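Sortase, SrtB family (Streptococcus pneumoniae PCS8235, PDB 4Y4Q) probably works as a pilus-specific sortase, a transpeptidase that takes part in building the type II pilus, a surface virulence factor of this bacterium. Local coordinates at residues Y84-A89 and G108-D113; P118-F123 and G156-N161; P214-I219 and V236-D241. All blocks are in the same frame, centred on the assembly; numbering follows the deposited sequence.

In the fold
From the N terminus, contact 1 comes first: 84-89 meets 108-113 and closes a connection without helix or strand, part of it unmodelled, by pairing two strands in parallel. Contact 2 then runs from the loop 118-123 to strand 155-160, spanning strand 124-129 and two short helices. Contact 3 follows, closing the hairpin of strands 218-225 and 231-240 near the C terminus. The three are in series, with no nesting or crossing, and all reach one curled mixed sheet. Contact 2 is the bridge: L86 of contact 1 packs on F120 and I158, while R217 of contact 3 reaches back to F120 and Y160. Contacts 1 and 3 do not touch.

Contact 1: residues Y84-A89 and G108-D113; sequences YPLVQA and GAIFLD
L86 and I110 sit next to each other on the face of the sheet that also carries L112, their side chains running side by side in the same direction, with L86 CD2 3.6 Å from I110 CG2. The other branch of I110 reaches Y84: its CD1 lies 3.4 Å from Y84 CD2, the two side chains crossing at about a right angle. I110 gets there because CG1 stands anti to the carbonyl carbon (chi1 -79°), which sends CG2 to the leucine and the longer arm to the tyrosine. L112 continues the same face, its CD1 4.1 Å from L86 CB. I75 and I127, from the strands flanking this pair, pack on I110 too, so the isoleucine is buried from several directions. On the other face V87 and F111 also run alongside, V87 CG1 lying 4.0 Å from F111 CE2. This pairing of strands 83-88 and 110-112 is parallel, within the curled mixed sheet that forms the sortase β-barrel. Its backbone bonds alternate in direction: I110 N gives to P85 O at 3.1 Å, V87 N to I110 O at 2.9 Å, and L112 N to V87 O at 2.8 Å. Ahead of the bridges G108 comes close to the Y84 ring, with a positive phi that suits glycine. At the partly exposed end, Q88 stretches its chain across L112, CG anti to the backbone N (chi1 -178°), and NE2 donates to D113 O at 2.8 Å. The carbonyl oxygen lies in the amide plane of Q88, but the donor stands above the plane of the D113 carbonyl, and the bond is bent at its hydrogen (141°). NE2 also donates to N116 O, and the carboxylate of D113 turns to Y128 and R115.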
loop_
_atom_site.group_PDB
_atom_site.type_symbol
_atom_site.label_atom_id
_atom_site.label_comp_id
_atom_site.label_asym_id
_atom_site.label_seq_id
_atom_site.Cartn_x
_atom_site.Cartn_y
_atom_site.Cartn_z
ATOM N N TYR A 84 7.820 -3.568 6.720
ATOM C CA TYR A 84 6.751 -4.076 7.564
ATOM C C TYR A 84 6.248 -5.446 7.121
ATOM O O TYR A 84 6.181 -5.737 5.919
ATOM C CB TYR A 84 5.560 -3.103 7.527
ATOM C CG TYR A 84 5.844 -1.713 8.067
ATOM C CD1 TYR A 84 6.316 -1.530 9.366
ATOM C CD2 TYR A 84 5.602 -0.582 7.289
ATOM C CE1 TYR A 84 6.569 -0.255 9.870
ATOM C CE2 TYR A 84 5.849 0.696 7.785
ATOM C CZ TYR A 84 6.334 0.850 9.073
ATOM O OH TYR A 84 6.576 2.114 9.565
ATOM N N PRO A 85 5.882 -6.291 8.095
ATOM C CA PRO A 85 5.171 -7.530 7.772
ATOM C C PRO A 85 3.783 -7.174 7.292
ATOM O O PRO A 85 3.233 -6.160 7.734
ATOM C CB PRO A 85 5.067 -8.238 9.123
ATOM C CG PRO A 85 5.143 -7.138 10.144
ATOM C CD PRO A 85 6.075 -6.115 9.545
ATOM N N LEU A 86 3.233 -7.989 6.400
ATOM C CA LEU A 86 1.863 -7.824 5.944
ATOM C C LEU A 86 0.990 -8.858 6.636
ATOM O O LEU A 86 1.371 -10.025 6.760
ATOM C CB LEU A 86 1.788 -8.037 4.436
ATOM C CG LEU A 86 2.598 -7.053 3.612
ATOM C CD1 LEU A 86 2.515 -7.401 2.140
ATOM C CD2 LEU A 86 2.093 -5.650 3.881
ATOM N N VAL A 87 -0.179 -8.424 7.083
ATOM C CA VAL A 87 -1.103 -9.271 7.822
ATOM C C VAL A 87 -2.513 -9.002 7.262
ATOM O O VAL A 87 -2.725 -7.989 6.583
ATOM C CB VAL A 87 -0.959 -8.969 9.340
ATOM C CG1 VAL A 87 -2.175 -9.361 10.130
ATOM C CG2 VAL A 87 0.287 -9.667 9.905
ATOM N N GLN A 88 -3.452 -9.920 7.472
ATOM C CA GLN A 88 -4.853 -9.670 7.138
ATOM C C GLN A 88 -5.745 -10.188 8.249
ATOM O O GLN A 88 -5.571 -11.310 8.719
ATOM C CB GLN A 88 -5.243 -10.334 5.814
ATOM C CG GLN A 88 -6.696 -10.050 5.396
ATOM C CD GLN A 88 -7.039 -10.633 4.041
ATOM O OE1 GLN A 88 -6.830 -11.822 3.794
ATOM N NE2 GLN A 88 -7.573 -9.797 3.149
ATOM N N ALA A 89 -6.704 -9.375 8.676
ATOM C CA ALA A 89 -7.680 -9.833 9.662
ATOM C C ALA A 89 -9.038 -10.055 9.010
ATOM O O ALA A 89 -9.227 -9.759 7.829
ATOM C CB ALA A 89 -7.800 -8.829 10.793
ATOM N N GLY A 108 5.810 -3.013 13.906
ATOM C CA GLY A 108 4.559 -2.534 13.338
ATOM C C GLY A 108 4.027 -3.554 12.347
ATOM O O GLY A 108 4.723 -4.508 12.016
ATOM N N ALA A 109 2.803 -3.374 11.870
ATOM C CA ALA A 109 2.241 -4.309 10.897
ATOM C C ALA A 109 1.250 -3.608 9.981
ATOM O O ALA A 109 0.597 -2.652 10.389
ATOM C CB ALA A 109 1.580 -5.495 11.601
ATOM N N ILE A 110 1.139 -4.096 8.748
ATOM C CA ILE A 110 0.280 -3.481 7.742
ATOM C C ILE A 110 -0.813 -4.454 7.323
ATOM O O ILE A 110 -0.509 -5.588 6.955
ATOM C CB ILE A 110 1.113 -3.067 6.529
ATOM C CG1 ILE A 110 1.845 -1.762 6.831
ATOM C CG2 ILE A 110 0.244 -2.860 5.321
ATOM C CD1 ILE A 110 2.660 -1.285 5.670
ATOM N N PHE A 111 -2.074 -4.020 7.390
ATOM C CA PHE A 111 -3.227 -4.907 7.181
ATOM C C PHE A 111 -3.838 -4.789 5.787
ATOM O O PHE A 111 -4.173 -3.688 5.340
ATOM C CB PHE A 111 -4.330 -4.572 8.175
ATOM C CG PHE A 111 -4.000 -4.914 9.596
ATOM C CD1 PHE A 111 -3.056 -4.181 10.311
ATOM C CD2 PHE A 111 -4.656 -5.959 10.234
ATOM C CE1 PHE A 111 -2.764 -4.493 11.631
ATOM C CE2 PHE A 111 -4.371 -6.278 11.560
ATOM C CZ PHE A 111 -3.424 -5.545 12.257
ATOM N N LEU A 112 -4.007 -5.918 5.111
ATOM C CA LEU A 112 -4.721 -5.937 3.842
ATOM C C LEU A 112 -6.193 -5.749 4.161
ATOM O O LEU A 112 -6.673 -6.245 5.185
ATOM C CB LEU A 112 -4.539 -7.274 3.125
ATOM C CG LEU A 112 -3.306 -7.509 2.254
ATOM C CD1 LEU A 112 -1.997 -7.283 3.025
ATOM C CD2 LEU A 112 -3.348 -8.925 1.685
ATOM N N ASP A 113 -6.901 -5.020 3.305
ATOM C CA ASP A 113 -8.350 -4.906 3.439
ATOM C C ASP A 113 -8.923 -6.317 3.455
ATOM O O ASP A 113 -8.513 -7.163 2.662
ATOM C CB ASP A 113 -8.923 -4.124 2.256
ATOM C CG ASP A 113 -10.348 -3.660 2.500
ATOM O OD1 ASP A 113 -11.286 -4.508 2.479
ATOM O OD2 ASP A 113 -10.526 -2.437 2.716
#

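Contact 2: residues P118-F123 and G156-N161; sequences PKFEDF and GSIYYN
F120 of the loop 118-123 packs its side chain against Y160 and I158 of strand 155-160. CB comes first: it stands over the centre of the Y160 ring, 4.1 Å from the centroid and nearly on the ring normal, a CH-π contact. CG is held anti to the carbonyl carbon (chi1 -69°), which turns the ring toward the CB end of the tyrosine. CD1 then meets Y160 CG at 3.8 Å, and CE1 meets Y160 CB at 4.1 Å. The two rings are oblique, their planes 39° apart, so this is neither a stack nor a T-shaped pair. At the far end of the ring I158 takes over: its CD1 lies over one face, set toward the rim, 3.7 Å from F120 CZ. That methyl arrives from the opposite direction on an extended chain. Behind F120 the backbone adds its own contact, K119 O lying 3.4 Å from Y160 CE1. Nearer the solvent K119 lays its aliphatic chain across the side chain of N161; CE approaches N161 OD1 to 3.1 Å, while NZ stays farther off and makes no hydrogen bond with it. Both F120 and N161 have backbone angles in the left-handed region, where the chain turns sharply. No hydrogen bond crosses this contact directly, but R217 links the two sides, its NH1 hydrogen-bonded to both Y160 OH and F120 O. L86 and I219 also touch the F120 side chain, and the arrangement is that of a loop phenylalanine packed into the interior of the sortase β-barrel, between strands 83-88, 155-160 and 218-225.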
loop_
_atom_site.group_PDB
_atom_site.type_symbol
_atom_site.label_atom_id
_atom_site.label_comp_id
_atom_site.label_asym_id
_atom_site.label_seq_id
_atom_site.Cartn_x
_atom_site.Cartn_y
_atom_site.Cartn_z
ATOM N N PRO A 118 -5.713 -12.390 -0.464
ATOM C CA PRO A 118 -4.475 -12.316 0.321
ATOM C C PRO A 118 -3.221 -12.657 -0.486
ATOM O O PRO A 118 -2.115 -12.518 0.045
ATOM C CB PRO A 118 -4.694 -13.365 1.421
ATOM C CG PRO A 118 -5.625 -14.363 0.795
ATOM C CD PRO A 118 -6.542 -13.553 -0.092
ATOM N N LYS A 119 -3.387 -13.105 -1.729
ATOM C CA LYS A 119 -2.243 -13.390 -2.591
ATOM C C LYS A 119 -2.076 -12.331 -3.673
ATOM O O LYS A 119 -1.476 -12.599 -4.715
ATOM C CB LYS A 119 -2.383 -14.765 -3.239
ATOM C CG LYS A 119 -2.293 -15.928 -2.278
ATOM C CD LYS A 119 -2.695 -17.233 -2.976
ATOM C CE LYS A 119 -2.430 -18.445 -2.095
ATOM N NZ LYS A 119 -2.852 -18.193 -0.689
ATOM N N PHE A 120 -2.603 -11.135 -3.419
ATOM C CA PHE A 120 -2.471 -9.997 -4.337
ATOM C C PHE A 120 -2.895 -10.292 -5.782
ATOM O O PHE A 120 -2.296 -9.785 -6.731
ATOM C CB PHE A 120 -1.051 -9.434 -4.285
ATOM C CG PHE A 120 -0.734 -8.750 -2.988
ATOM C CD1 PHE A 120 -0.387 -9.488 -1.866
ATOM C CD2 PHE A 120 -0.823 -7.372 -2.877
ATOM C CE1 PHE A 120 -0.118 -8.860 -0.660
ATOM C CE2 PHE A 120 -0.561 -6.741 -1.675
ATOM C CZ PHE A 120 -0.205 -7.490 -0.565
ATOM N N GLU A 121 -3.931 -11.107 -5.939
ATOM C CA GLU A 121 -4.471 -11.413 -7.256
ATOM C C GLU A 121 -5.380 -10.309 -7.791
ATOM O O GLU A 121 -5.610 -10.218 -9.004
ATOM C CB GLU A 121 -5.243 -12.734 -7.211
ATOM C CG GLU A 121 -4.377 -13.918 -6.821
ATOM C CD GLU A 121 -5.084 -15.246 -6.997
ATOM O OE1 GLU A 121 -6.144 -15.277 -7.668
ATOM O OE2 GLU A 121 -4.573 -16.254 -6.459
ATOM N N ASP A 122 -5.907 -9.485 -6.890
ATOM C CA ASP A 122 -6.886 -8.468 -7.272
ATOM C C ASP A 122 -6.182 -7.340 -8.012
ATOM O O ASP A 122 -4.968 -7.162 -7.862
ATOM C CB ASP A 122 -7.578 -7.884 -6.035
ATOM C CG ASP A 122 -8.514 -8.876 -5.350
ATOM O OD1 ASP A 122 -8.925 -9.866 -5.997
ATOM O OD2 ASP A 122 -8.845 -8.646 -4.162
ATOM N N PHE A 123 -6.952 -6.578 -8.788
ATOM C CA PHE A 123 -6.423 -5.440 -9.517
ATOM C C PHE A 123 -5.883 -4.394 -8.548
ATOM O O PHE A 123 -4.714 -4.030 -8.614
ATOM C CB PHE A 123 -7.492 -4.813 -10.422
ATOM C CG PHE A 123 -7.139 -3.421 -10.869
ATOM C CD1 PHE A 123 -6.117 -3.212 -11.794
ATOM C CD2 PHE A 123 -7.800 -2.319 -10.339
ATOM C CE1 PHE A 123 -5.773 -1.921 -12.191
ATOM C CE2 PHE A 123 -7.463 -1.029 -10.732
ATOM C CZ PHE A 123 -6.446 -0.830 -11.653
ATOM N N GLY A 156 10.739 -0.254 -4.488
ATOM C CA GLY A 156 10.638 -1.054 -3.286
ATOM C C GLY A 156 10.448 -2.503 -3.689
ATOM O O GLY A 156 10.586 -2.857 -4.868
ATOM N N SER A 157 10.143 -3.356 -2.723
ATOM C CA SER A 157 9.887 -4.750 -3.043
ATOM C C SER A 157 8.775 -5.237 -2.150
ATOM O O SER A 157 8.446 -4.607 -1.127
ATOM C CB SER A 157 11.122 -5.589 -2.805
ATOM O OG SER A 157 11.463 -5.513 -1.441
ATOM N N ILE A 158 8.170 -6.344 -2.551
ATOM C CA ILE A 158 7.128 -6.936 -1.742
ATOM C C ILE A 158 7.261 -8.444 -1.837
ATOM O O ILE A 158 7.557 -8.984 -2.902
ATOM C CB ILE A 158 5.733 -6.434 -2.175
ATOM C CG1 ILE A 158 4.639 -7.048 -1.293
ATOM C CG2 ILE A 158 5.477 -6.727 -3.649
ATOM C CD1 ILE A 158 3.251 -6.565 -1.657
ATOM N N TYR A 159 7.104 -9.118 -0.707
ATOM C CA TYR A 159 7.135 -10.564 -0.695
ATOM C C TYR A 159 5.750 -11.051 -0.308
ATOM O O TYR A 159 5.141 -10.521 0.627
ATOM C CB TYR A 159 8.176 -11.062 0.301
ATOM C CG TYR A 159 8.290 -12.566 0.351
ATOM C CD1 TYR A 159 7.407 -13.330 1.110
ATOM C CD2 TYR A 159 9.276 -13.227 -0.366
ATOM C CE1 TYR A 159 7.502 -14.708 1.147
ATOM C CE2 TYR A 159 9.392 -14.601 -0.319
ATOM C CZ TYR A 159 8.506 -15.336 0.440
ATOM O OH TYR A 159 8.631 -16.707 0.481
ATOM N N TYR A 160 5.247 -12.040 -1.044
ATOM C CA TYR A 160 3.940 -12.636 -0.765
ATOM C C TYR A 160 3.844 -13.992 -1.452
ATOM O O TYR A 160 4.452 -14.205 -2.506
ATOM C CB TYR A 160 2.790 -11.717 -1.217
ATOM C CG TYR A 160 2.699 -11.527 -2.714
ATOM C CD1 TYR A 160 1.975 -12.415 -3.508
ATOM C CD2 TYR A 160 3.331 -10.460 -3.335
ATOM C CE1 TYR A 160 1.895 -12.251 -4.875
ATOM C CE2 TYR A 160 3.251 -10.281 -4.706
ATOM C CZ TYR A 160 2.535 -11.181 -5.469
ATOM O OH TYR A 160 2.457 -11.010 -6.831
ATOM N N ASN A 161 3.092 -14.905 -0.844
ATOM C CA ASN A 161 2.848 -16.231 -1.411
ATOM C C ASN A 161 4.107 -16.968 -1.851
ATOM O O ASN A 161 4.087 -17.718 -2.830
ATOM C CB ASN A 161 1.854 -16.155 -2.579
ATOM C CG ASN A 161 1.140 -17.479 -2.824
ATOM O OD1 ASN A 161 0.653 -18.117 -1.887
ATOM N ND2 ASN A 161 1.097 -17.907 -4.083
#

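Contact 3: residues P214-I219 and V236-D241; sequences PSDRII and VAKITD
Residues 216-219 and 236-239 run roughly antiparallel, their end-to-end directions 131° apart, at the open end of a β-hairpin, with I218 and K238 a non-hydrogen-bonded pair, I219 and A237 a hydrogen-bonded one, and three bonds between them: I219 N to A237 O at 2.8 Å, A237 N to I219 O at 3.0 Å and, farther along, I239 N to R217 O at 2.9 Å, almost straight (178°). Among the side chains I239 does most of the work. Its CD1 meets I219 CD1 at 3.7 Å, the two chains crossing at about a right angle, and the same methyl lies over one face of the R217 guanidinium, toward its rim. The CG2 branch comes 3.6 Å from R217 NH2. R217 brings its flat group back over the isoleucine through a bend at chi3 (-59°), and its NH1 is bonded to Y160 OH and F120 O. On the other side K238, fully extended, sends its CE to within 3.5 Å of D216 CG. The salt bridge at its tip is long, 3.7 Å between K238 NZ and D216 OD2, and both ends have firmer partners: NZ donates to S211 O, and OD2 accepts from S213 N. A water accepts from R217 N at 2.8 Å and also sits close to I239 O, though that second distance is too short to be trusted. The chemistry here is therefore divided. Backbone bonds and buried isoleucines join the strands, the arginine ties the hairpin to the loop 118-123 and to strand 155-160, and the distant lysine-aspartate pair probably adds no more than a weak electrostatic attraction at the partly exposed edge.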
loop_
_atom_site.group_PDB
_atom_site.type_symbol
_atom_site.label_atom_id
_atom_site.label_comp_id
_atom_site.label_asym_id
_atom_site.label_seq_id
_atom_site.Cartn_x
_atom_site.Cartn_y
_atom_site.Cartn_z
ATOM N N PRO A 214 -5.337 -2.137 -16.830
ATOM C CA PRO A 214 -6.112 -2.985 -15.932
ATOM C C PRO A 214 -5.293 -4.243 -15.720
ATOM O O PRO A 214 -5.309 -4.818 -14.631
ATOM C CB PRO A 214 -7.365 -3.298 -16.745
ATOM C CG PRO A 214 -7.528 -2.118 -17.640
ATOM C CD PRO A 214 -6.135 -1.665 -17.976
ATOM N N SER A 215 -4.591 -4.672 -16.762
ATOM C CA SER A 215 -3.890 -5.956 -16.719
ATOM C C SER A 215 -2.822 -6.021 -15.604
ATOM O O SER A 215 -2.480 -7.105 -15.121
ATOM C CB SER A 215 -3.281 -6.280 -18.085
ATOM O OG SER A 215 -2.646 -5.143 -18.647
ATOM N N ASP A 216 -2.305 -4.868 -15.188
ATOM C CA ASP A 216 -1.343 -4.820 -14.082
ATOM C C ASP A 216 -2.043 -4.975 -12.728
ATOM O O ASP A 216 -3.267 -5.116 -12.653
ATOM C CB ASP A 216 -0.563 -3.499 -14.080
ATOM C CG ASP A 216 0.067 -3.180 -15.418
ATOM O OD1 ASP A 216 0.689 -4.079 -16.024
ATOM O OD2 ASP A 216 -0.066 -2.019 -15.862
ATOM N N ARG A 217 -1.255 -4.942 -11.658
ATOM C CA ARG A 217 -1.800 -4.995 -10.311
ATOM C C ARG A 217 -1.189 -3.856 -9.521
ATOM O O ARG A 217 0.008 -3.578 -9.649
ATOM C CB ARG A 217 -1.471 -6.329 -9.648
ATOM C CG ARG A 217 -2.268 -7.519 -10.213
ATOM C CD ARG A 217 -1.734 -8.802 -9.624
ATOM N NE ARG A 217 -0.316 -8.963 -9.926
ATOM C CZ ARG A 217 0.586 -9.477 -9.090
ATOM N NH1 ARG A 217 0.223 -9.890 -7.875
ATOM N NH2 ARG A 217 1.855 -9.582 -9.477
ATOM N N ILE A 218 -2.006 -3.185 -8.718
ATOM C CA ILE A 218 -1.505 -2.083 -7.911
ATOM C C ILE A 218 -1.829 -2.235 -6.431
ATOM O O ILE A 218 -2.680 -3.048 -6.025
ATOM C CB ILE A 218 -2.026 -0.746 -8.414
ATOM C CG1 ILE A 218 -3.521 -0.619 -8.139
ATOM C CG2 ILE A 218 -1.751 -0.585 -9.925
ATOM C CD1 ILE A 218 -4.043 0.677 -8.686
ATOM N N ILE A 219 -1.135 -1.447 -5.624
ATOM C CA ILE A 219 -1.311 -1.469 -4.183
ATOM C C ILE A 219 -1.495 -0.035 -3.676
ATOM O O ILE A 219 -0.756 0.872 -4.080
ATOM C CB ILE A 219 -0.081 -2.054 -3.514
ATOM C CG1 ILE A 219 0.056 -3.535 -3.862
ATOM C CG2 ILE A 219 -0.153 -1.881 -2.021
ATOM C CD1 ILE A 219 1.344 -4.135 -3.336
ATOM N N VAL A 236 0.691 5.008 -3.934
ATOM C CA VAL A 236 0.229 3.921 -4.794
ATOM C C VAL A 236 1.383 3.370 -5.622
ATOM O O VAL A 236 2.164 4.126 -6.208
ATOM C CB VAL A 236 -0.894 4.373 -5.739
ATOM C CG1 VAL A 236 -1.628 3.159 -6.283
ATOM C CG2 VAL A 236 -1.877 5.269 -5.001
ATOM N N ALA A 237 1.477 2.051 -5.677
ATOM C CA ALA A 237 2.579 1.394 -6.365
ATOM C C ALA A 237 2.068 0.327 -7.322
ATOM O O ALA A 237 1.063 -0.355 -7.032
ATOM C CB ALA A 237 3.497 0.765 -5.359
ATOM N N LYS A 238 2.772 0.173 -8.443
ATOM C CA LYS A 238 2.532 -0.944 -9.354
ATOM C C LYS A 238 3.377 -2.129 -8.922
ATOM O O LYS A 238 4.546 -1.966 -8.548
ATOM C CB LYS A 238 2.935 -0.556 -10.765
ATOM C CG LYS A 238 2.894 -1.708 -11.768
ATOM C CD LYS A 238 3.280 -1.206 -13.159
ATOM C CE LYS A 238 3.276 -2.336 -14.192
ATOM N NZ LYS A 238 3.592 -1.834 -15.571
ATOM N N ILE A 239 2.809 -3.329 -8.987
ATOM C CA ILE A 239 3.613 -4.524 -8.752
ATOM C C ILE A 239 4.309 -4.930 -10.055
ATOM O O ILE A 239 3.673 -5.017 -11.111
ATOM C CB ILE A 239 2.763 -5.667 -8.203
ATOM C CG1 ILE A 239 1.989 -5.185 -6.971
ATOM C CG2 ILE A 239 3.638 -6.868 -7.859
ATOM C CD1 ILE A 239 1.121 -6.262 -6.326
ATOM N N THR A 240 5.620 -5.157 -9.980
ATOM C CA THR A 240 6.432 -5.413 -11.165
ATOM C C THR A 240 7.240 -6.693 -11.017
ATOM O O THR A 240 7.370 -7.233 -9.918
ATOM C CB THR A 240 7.439 -4.257 -11.413
ATOM O OG1 THR A 240 8.423 -4.238 -10.372
ATOM C CG2 THR A 240 6.742 -2.910 -11.453
ATOM N N ASP A 241 7.807 -7.169 -12.119
ATOM C CA ASP A 241 8.711 -8.310 -12.065
ATOM C C ASP A 241 10.126 -7.805 -11.810
ATOM O O ASP A 241 10.555 -6.828 -12.424
ATOM C CB ASP A 241 8.662 -9.101 -13.373
ATOM C CG ASP A 241 7.243 -9.300 -13.880
ATOM O OD1 ASP A 241 6.570 -10.249 -13.422
ATOM O OD2 ASP A 241 6.799 -8.505 -14.737
HETATM O O HOH W 1 1.446 -5.508 -12.212
#